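Local structure of putative methyltransferase protein (Bacteroides fragilis, 5BP9) at residues V108-G113 and E137-R142; I131-V136 and A147-L152. The protein probably transfers methyl groups from S-adenosylmethionine to an acceptor, and binds the by-product S-adenosyl-L-homocysteine. All blocks are in the same frame, centred on the assembly; numbering follows the deposited sequence. Where two conformers were deposited one is given.

Overall arrangement
Interactions 1 and 2 share helix 133-142 and lie on the same side of the chain's centre, with their centres about 8 Å apart. In interaction 1 the helix meets residues 108-113, where Gly109 O accepts a hydrogen bond from the amino N of S-adenosyl-L-homocysteine; in interaction 2 its start meets residues 147-152, whose far end reads the adenine. The two contacts also join directly: Lys140 NZ lies 2.8 Å from Ala147 O, a probable hydrogen bond, and Gly111 O packs 3.4 Å from Ser135 CB. Together they line part of the ligand pocket, interaction 1 at the amino-acid end and interaction 2 at the base, with Asp130 and Arg85 as further hydrogen-bonding partners.

Interaction 1 (V108-G113 and E137-R142); sequences VGAGSG and EVMKLR. With SAH (S-adenosyl-L-homocysteine), chain D.
Met139, present as selenomethionine, lays its side chain along the backbone of the turn Ala110-Gly113. Its SE rests 3.6 Å from Ala110 CB. Met139 CG and CE both approach Gly111 O, each to 3.4 Å, and the bend at the last torsion (chi3 -94°) wraps the chain round that oxygen. The two backbones are nearest, CA to CA, at Gly113 and Met139 (5.2 Å). Having no side chain, Gly113 permits this approach: a CB there would point at Met139 and collide with its CG.

The polar half of the contact belongs to Arg142. NH1 donates to Ser112 O over 3.0 Å with an N-H...O angle of 154°. The carbonyl oxygen lies near the guanidinium plane, but the donor stands 60° out of the carbonyl plane, so the bond does not follow a lone pair. Ser112 OG is close to the same NH1, yet its firm partner is Leu83 O.

One shell further out, the type II' turn is closed by Gly113 N donating to Ala110 O at 2.9 Å, and Asp130 OD2 accepts from Gly111 N. Gly109 and Gly111 both have positive phi and run directly beside the ligand, where Gly109 O accepts from the amino N of S-adenosyl-L-homocysteine at 2.7 Å. This is consistent with the glycine-rich cofactor loop of Rossmann-like methyltransferases.

The loop bridges strand 104-108 and helix 114-121, with Gly113 as N-cap of the latter. Strand 125-130 lies alongside, its Ala128 touching both Ala110 and Met139, while helix 49-60 packs on the same face of the contact, Ile54 on Val138 and Tyr58 on Arg142.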
loop_
_atom_site.group_PDB
_atom_site.type_symbol
_atom_site.label_atom_id
_atom_site.label_comp_id
_atom_site.label_asym_id
_atom_site.label_seq_id
_atom_site.Cartn_x
_atom_site.Cartn_y
_atom_site.Cartn_z
ATOM N N VAL A 108 -2.858 -3.299 -5.091
ATOM C CA VAL A 108 -2.010 -2.110 -5.322
ATOM C C VAL A 108 -0.778 -2.174 -4.420
ATOM O O VAL A 108 -0.894 -2.319 -3.187
ATOM C CB VAL A 108 -2.772 -0.810 -5.012
ATOM C CG1 VAL A 108 -1.893 0.397 -5.266
ATOM C CG2 VAL A 108 -4.070 -0.714 -5.796
ATOM N N GLY A 109 0.400 -2.034 -5.028
ATOM C CA GLY A 109 1.670 -2.047 -4.294
ATOM C C GLY A 109 1.881 -3.419 -3.695
ATOM O O GLY A 109 2.083 -3.583 -2.494
ATOM N N ALA A 110 1.796 -4.430 -4.556
ATOM C CA ALA A 110 1.669 -5.817 -4.115
ATOM C C ALA A 110 2.935 -6.463 -3.507
ATOM O O ALA A 110 2.876 -7.542 -2.890
ATOM C CB ALA A 110 1.107 -6.622 -5.261
ATOM N N GLY A 111 4.086 -5.820 -3.708
ATOM C CA GLY A 111 5.311 -6.227 -3.031
ATOM C C GLY A 111 5.756 -7.618 -3.401
ATOM O O GLY A 111 5.970 -7.887 -4.577
ATOM N N SER A 112 5.875 -8.508 -2.404
ATOM C CA SER A 112 6.283 -9.893 -2.693
ATOM C C SER A 112 5.188 -10.738 -3.310
ATOM O O SER A 112 5.461 -11.865 -3.686
ATOM C CB SER A 112 6.755 -10.602 -1.416
ATOM O OG SER A 112 5.626 -10.845 -0.593
ATOM N N GLY A 113 3.956 -10.227 -3.375
ATOM C CA GLY A 113 2.814 -10.983 -3.905
ATOM C C GLY A 113 2.037 -11.800 -2.901
ATOM O O GLY A 113 1.156 -12.574 -3.302
ATOM N N GLU A 137 9.474 -9.092 -10.448
ATOM C CA GLU A 137 10.226 -10.316 -10.800
ATOM C C GLU A 137 9.848 -11.447 -9.881
ATOM O O GLU A 137 9.496 -12.527 -10.327
ATOM C CB GLU A 137 11.756 -10.094 -10.673
ATOM C CG GLU A 137 12.631 -11.354 -10.541
ATOM C CD GLU A 137 14.122 -11.047 -10.483
ATOM O OE1 GLU A 137 14.797 -11.634 -9.601
ATOM O OE2 GLU A 137 14.582 -10.217 -11.313
ATOM N N VAL A 138 9.958 -11.192 -8.586
ATOM C CA VAL A 138 9.665 -12.192 -7.575
ATOM C C VAL A 138 8.230 -12.665 -7.637
ATOM O O VAL A 138 7.987 -13.869 -7.585
ATOM C CB VAL A 138 10.064 -11.703 -6.163
ATOM C CG1 VAL A 138 9.505 -12.597 -5.041
ATOM C CG2 VAL A 138 11.585 -11.615 -6.086
HETATM N N MSE A 139 7.283 -11.738 -7.745
HETATM C CA MSE A 139 5.889 -12.114 -7.891
HETATM C C MSE A 139 5.697 -13.086 -9.030
HETATM O O MSE A 139 4.981 -14.088 -8.875
HETATM C CB MSE A 139 4.952 -10.913 -8.124
HETATM C CG MSE A 139 4.824 -10.129 -6.831
HETATM SE SE MSE A 139 3.290 -8.920 -6.917
HETATM C CE MSE A 139 4.328 -7.387 -7.524
ATOM N N LYS A 140 6.306 -12.801 -10.181
ATOM C CA LYS A 140 6.125 -13.689 -11.338
ATOM C C LYS A 140 6.673 -15.081 -11.064
ATOM O O LYS A 140 6.018 -16.114 -11.335
ATOM C CB LYS A 140 6.757 -13.075 -12.580
ATOM C CG LYS A 140 6.061 -11.832 -13.092
ATOM C CD LYS A 140 6.759 -11.248 -14.296
ATOM C CE LYS A 140 6.065 -10.047 -14.904
ATOM N NZ LYS A 140 4.712 -10.338 -15.440
ATOM N N LEU A 141 7.851 -15.122 -10.491
ATOM C CA LEU A 141 8.511 -16.395 -10.197
ATOM C C LEU A 141 7.817 -17.198 -9.111
ATOM O O LEU A 141 7.860 -18.448 -9.142
ATOM C CB LEU A 141 10.003 -16.166 -9.899
ATOM C CG LEU A 141 10.830 -15.538 -11.026
ATOM C CD1 LEU A 141 12.252 -15.250 -10.558
ATOM C CD2 LEU A 141 10.846 -16.414 -12.268
ATOM N N ARG A 142 7.120 -16.513 -8.205
ATOM C CA ARG A 142 6.295 -17.175 -7.164
ATOM C C ARG A 142 4.944 -17.687 -7.663
ATOM O O ARG A 142 4.225 -18.394 -6.930
ATOM C CB ARG A 142 6.049 -16.256 -5.979
ATOM C CG ARG A 142 7.297 -15.922 -5.207
ATOM C CD ARG A 142 6.962 -15.043 -4.006
ATOM N NE ARG A 142 6.432 -15.835 -2.900
ATOM C CZ ARG A 142 5.761 -15.367 -1.849
ATOM N NH1 ARG A 142 5.469 -14.081 -1.717
ATOM N NH2 ARG A 142 5.362 -16.219 -0.909
HETATM N N SAH D . 1.337 -4.604 -0.081
HETATM C CA SAH D . 2.701 -5.170 0.252
HETATM C CB SAH D . 3.838 -4.138 0.223
HETATM C CG SAH D . 3.619 -2.872 1.053
HETATM S SD SAH D . 4.976 -1.754 0.853
HETATM C C SAH D . 2.684 -5.825 1.605
HETATM O O SAH D . 1.689 -5.774 2.320
HETATM O OXT SAH D . 3.652 -6.437 2.054
HETATM C "C5'" SAH D . 4.347 -0.625 -0.363
HETATM C "C4'" SAH D . 4.553 -1.120 -1.790
HETATM O "O4'" SAH D . 3.928 -0.175 -2.684
HETATM C "C3'" SAH D . 5.999 -1.246 -2.262
HETATM O "O3'" SAH D . 6.219 -2.559 -2.827
HETATM C "C2'" SAH D . 6.159 -0.123 -3.283
HETATM O "O2'" SAH D . 7.134 -0.339 -4.284
HETATM C "C1'" SAH D . 4.760 0.008 -3.839
HETATM N N9 SAH D . 4.392 1.294 -4.453
HETATM C C8 SAH D . 4.706 2.519 -4.000
HETATM N N7 SAH D . 4.201 3.492 -4.697
HETATM C C5 SAH D . 3.472 2.855 -5.681
HETATM C C6 SAH D . 2.693 3.316 -6.752
HETATM N N6 SAH D . 2.497 4.620 -7.008
HETATM N N1 SAH D . 2.100 2.396 -7.563
HETATM C C2 SAH D . 2.303 1.086 -7.310
HETATM N N3 SAH D . 3.022 0.541 -6.313
HETATM C C4 SAH D . 3.598 1.476 -5.531
#

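Interaction 2 (I131-V136 and A147-L152); sequences ISPLSV and ARQVNL. With SAH (S-adenosyl-L-homocysteine), chain D.
The carboxamide of Gln149 has Pro133 over one face, where Pro133 CA stands 3.9 Å above Gln149 CD and the two side chains meet at an oblique angle. In its own plane the amide points NE2 at Ile131 O. That hydrogen bond is 3.1 Å long and nearly straight (175°), although the donor stands above the carbonyl plane. An extended side chain, with CG anti to the backbone N (chi1 -168°), carries the amide across to this carbonyl, just before the helix cap.

The second flat group is the adenine of S-adenosyl-L-homocysteine. Ile131 spreads across one face of it: CG1 is 3.8 Å from C4, CG2 3.7 Å from N1 and CD1 3.6 Å from N7. CG2 also touches Asn151 CA (3.6 Å), so one methyl bridges the ring face and the backbone that holds its edge. At the rim, Leu152 N donates to adenine N1 over 3.1 Å, again almost linearly (174°). The ligand's amino N6 gives a weak bond to Asn151 OD1. Phe153 N donates to that OD1 too and Ser41 O accepts from Asn151 ND2, which fixes the rotation of the amide.

Deeper in, Val136 sets CG2 3.6 Å from Arg148 O. Ser132 OG caps the helix by accepting from Ser135 N, and is also bonded to Asp48.

The contact packs the start of helix 133-142 on strand 147-149, within the beta-alpha-beta unit that begins with strand 125-130. Its chemistry is consistent with recognition of adenine, mainly by the Leu152 N-H at a probably unprotonated N1, helped by the weak N6 bond to the Asn151 side-chain oxygen.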
loop_
_atom_site.group_PDB
_atom_site.type_symbol
_atom_site.label_atom_id
_atom_site.label_comp_id
_atom_site.label_asym_id
_atom_site.label_seq_id
_atom_site.Cartn_x
_atom_site.Cartn_y
_atom_site.Cartn_z
ATOM N N ILE A 131 5.626 -0.581 -8.455
ATOM C CA ILE A 131 6.657 0.186 -9.176
ATOM C C ILE A 131 8.061 -0.423 -9.065
ATOM O O ILE A 131 8.960 0.011 -9.774
ATOM C CB ILE A 131 6.701 1.658 -8.728
ATOM C CG1 ILE A 131 6.975 1.774 -7.221
ATOM C CG2 ILE A 131 5.405 2.368 -9.140
ATOM C CD1 ILE A 131 7.196 3.196 -6.722
ATOM N N SER A 132 8.236 -1.402 -8.174
ATOM C CA SER A 132 9.530 -2.050 -7.915
ATOM C C SER A 132 9.777 -3.155 -8.953
ATOM O O SER A 132 9.022 -4.133 -8.975
ATOM C CB SER A 132 9.556 -2.666 -6.523
ATOM O OG SER A 132 10.614 -3.604 -6.395
ATOM N N PRO A 133 10.864 -3.055 -9.741
ATOM C CA PRO A 133 11.053 -4.097 -10.762
ATOM C C PRO A 133 11.400 -5.447 -10.174
ATOM O O PRO A 133 10.936 -6.483 -10.680
ATOM C CB PRO A 133 12.195 -3.561 -11.624
ATOM C CG PRO A 133 12.921 -2.619 -10.728
ATOM C CD PRO A 133 11.884 -2.005 -9.844
ATOM N N LEU A 134 12.180 -5.457 -9.102
ATOM C CA LEU A 134 12.596 -6.701 -8.484
ATOM C C LEU A 134 11.433 -7.375 -7.734
ATOM O O LEU A 134 11.365 -8.612 -7.662
ATOM C CB LEU A 134 13.817 -6.473 -7.582
ATOM C CG LEU A 134 15.112 -6.150 -8.329
ATOM C CD1 LEU A 134 16.177 -5.569 -7.415
ATOM C CD2 LEU A 134 15.621 -7.389 -9.049
ATOM N N SER A 135 10.507 -6.579 -7.185
ATOM C CA SER A 135 9.308 -7.127 -6.570
ATOM C C SER A 135 8.440 -7.817 -7.608
ATOM O O SER A 135 7.959 -8.923 -7.370
ATOM C CB SER A 135 8.526 -6.048 -5.840
ATOM O OG SER A 135 9.292 -5.477 -4.783
ATOM N N VAL A 136 8.259 -7.179 -8.757
ATOM C CA VAL A 136 7.488 -7.781 -9.845
ATOM C C VAL A 136 8.134 -9.078 -10.353
ATOM O O VAL A 136 7.412 -10.078 -10.588
ATOM C CB VAL A 136 7.209 -6.752 -10.960
ATOM C CG1 VAL A 136 6.620 -7.400 -12.210
ATOM C CG2 VAL A 136 6.311 -5.629 -10.435
ATOM N N ALA A 147 1.077 -10.090 -12.622
ATOM C CA ALA A 147 1.898 -9.085 -11.921
ATOM C C ALA A 147 2.522 -8.153 -12.953
ATOM O O ALA A 147 3.182 -8.623 -13.884
ATOM C CB ALA A 147 2.992 -9.753 -11.117
ATOM N N ARG A 148 2.359 -6.836 -12.750
ATOM C CA ARG A 148 2.811 -5.803 -13.671
ATOM C C ARG A 148 3.578 -4.720 -12.942
ATOM O O ARG A 148 3.237 -4.356 -11.796
ATOM C CB ARG A 148 1.627 -5.141 -14.360
ATOM C CG ARG A 148 0.723 -6.088 -15.132
ATOM C CD ARG A 148 -0.568 -5.357 -15.492
ATOM N NE ARG A 148 -0.290 -4.270 -16.398
ATOM C CZ ARG A 148 -1.226 -3.542 -16.997
ATOM N NH1 ARG A 148 -2.522 -3.767 -16.752
ATOM N NH2 ARG A 148 -0.854 -2.566 -17.819
ATOM N N GLN A 149 4.619 -4.212 -13.601
ATOM C CA GLN A 149 5.372 -3.062 -13.108
ATOM C C GLN A 149 4.741 -1.796 -13.690
ATOM O O GLN A 149 4.998 -1.414 -14.833
ATOM C CB GLN A 149 6.863 -3.140 -13.455
ATOM C CG GLN A 149 7.675 -2.105 -12.690
ATOM C CD GLN A 149 9.054 -1.898 -13.224
ATOM O OE1 GLN A 149 9.414 -2.385 -14.301
ATOM N NE2 GLN A 149 9.829 -1.128 -12.502
ATOM N N VAL A 150 3.887 -1.186 -12.869
ATOM C CA VAL A 150 3.224 0.032 -13.265
ATOM C C VAL A 150 2.828 0.819 -12.013
ATOM O O VAL A 150 2.551 0.266 -10.948
ATOM C CB VAL A 150 2.044 -0.261 -14.220
ATOM C CG1 VAL A 150 0.968 -1.062 -13.497
ATOM C CG2 VAL A 150 1.499 1.030 -14.849
ATOM N N ASN A 151 2.905 2.135 -12.176
ATOM C CA ASN A 151 2.520 3.090 -11.136
ATOM C C ASN A 151 0.998 3.252 -11.178
ATOM O O ASN A 151 0.443 3.516 -12.243
ATOM C CB ASN A 151 3.204 4.435 -11.400
ATOM C CG ASN A 151 3.099 5.404 -10.235
ATOM O OD1 ASN A 151 2.023 5.619 -9.683
ATOM N ND2 ASN A 151 4.217 6.021 -9.881
ATOM N N LEU A 152 0.326 3.116 -10.021
ATOM C CA LEU A 152 -1.110 3.306 -9.922
ATOM C C LEU A 152 -1.606 4.563 -10.643
ATOM O O LEU A 152 -2.678 4.546 -11.257
ATOM C CB LEU A 152 -1.498 3.387 -8.424
ATOM C CG LEU A 152 -2.967 3.682 -8.093
ATOM C CD1 LEU A 152 -3.837 2.518 -8.514
ATOM C CD2 LEU A 152 -3.139 3.977 -6.616
HETATM N N SAH D . 1.337 -4.604 -0.081
HETATM C CA SAH D . 2.701 -5.170 0.252
HETATM C CB SAH D . 3.838 -4.138 0.223
HETATM C CG SAH D . 3.619 -2.872 1.053
HETATM S SD SAH D . 4.976 -1.754 0.853
HETATM C C SAH D . 2.684 -5.825 1.605
HETATM O O SAH D . 1.689 -5.774 2.320
HETATM O OXT SAH D . 3.652 -6.437 2.054
HETATM C "C5'" SAH D . 4.347 -0.625 -0.363
HETATM C "C4'" SAH D . 4.553 -1.120 -1.790
HETATM O "O4'" SAH D . 3.928 -0.175 -2.684
HETATM C "C3'" SAH D . 5.999 -1.246 -2.262
HETATM O "O3'" SAH D . 6.219 -2.559 -2.827
HETATM C "C2'" SAH D . 6.159 -0.123 -3.283
HETATM O "O2'" SAH D . 7.134 -0.339 -4.284
HETATM C "C1'" SAH D . 4.760 0.008 -3.839
HETATM N N9 SAH D . 4.392 1.294 -4.453
HETATM C C8 SAH D . 4.706 2.519 -4.000
HETATM N N7 SAH D . 4.201 3.492 -4.697
HETATM C C5 SAH D . 3.472 2.855 -5.681
HETATM C C6 SAH D . 2.693 3.316 -6.752
HETATM N N6 SAH D . 2.497 4.620 -7.008
HETATM N N1 SAH D . 2.100 2.396 -7.563
HETATM C C2 SAH D . 2.303 1.086 -7.310
HETATM N N3 SAH D . 3.022 0.541 -6.313
HETATM C C4 SAH D . 3.598 1.476 -5.531
#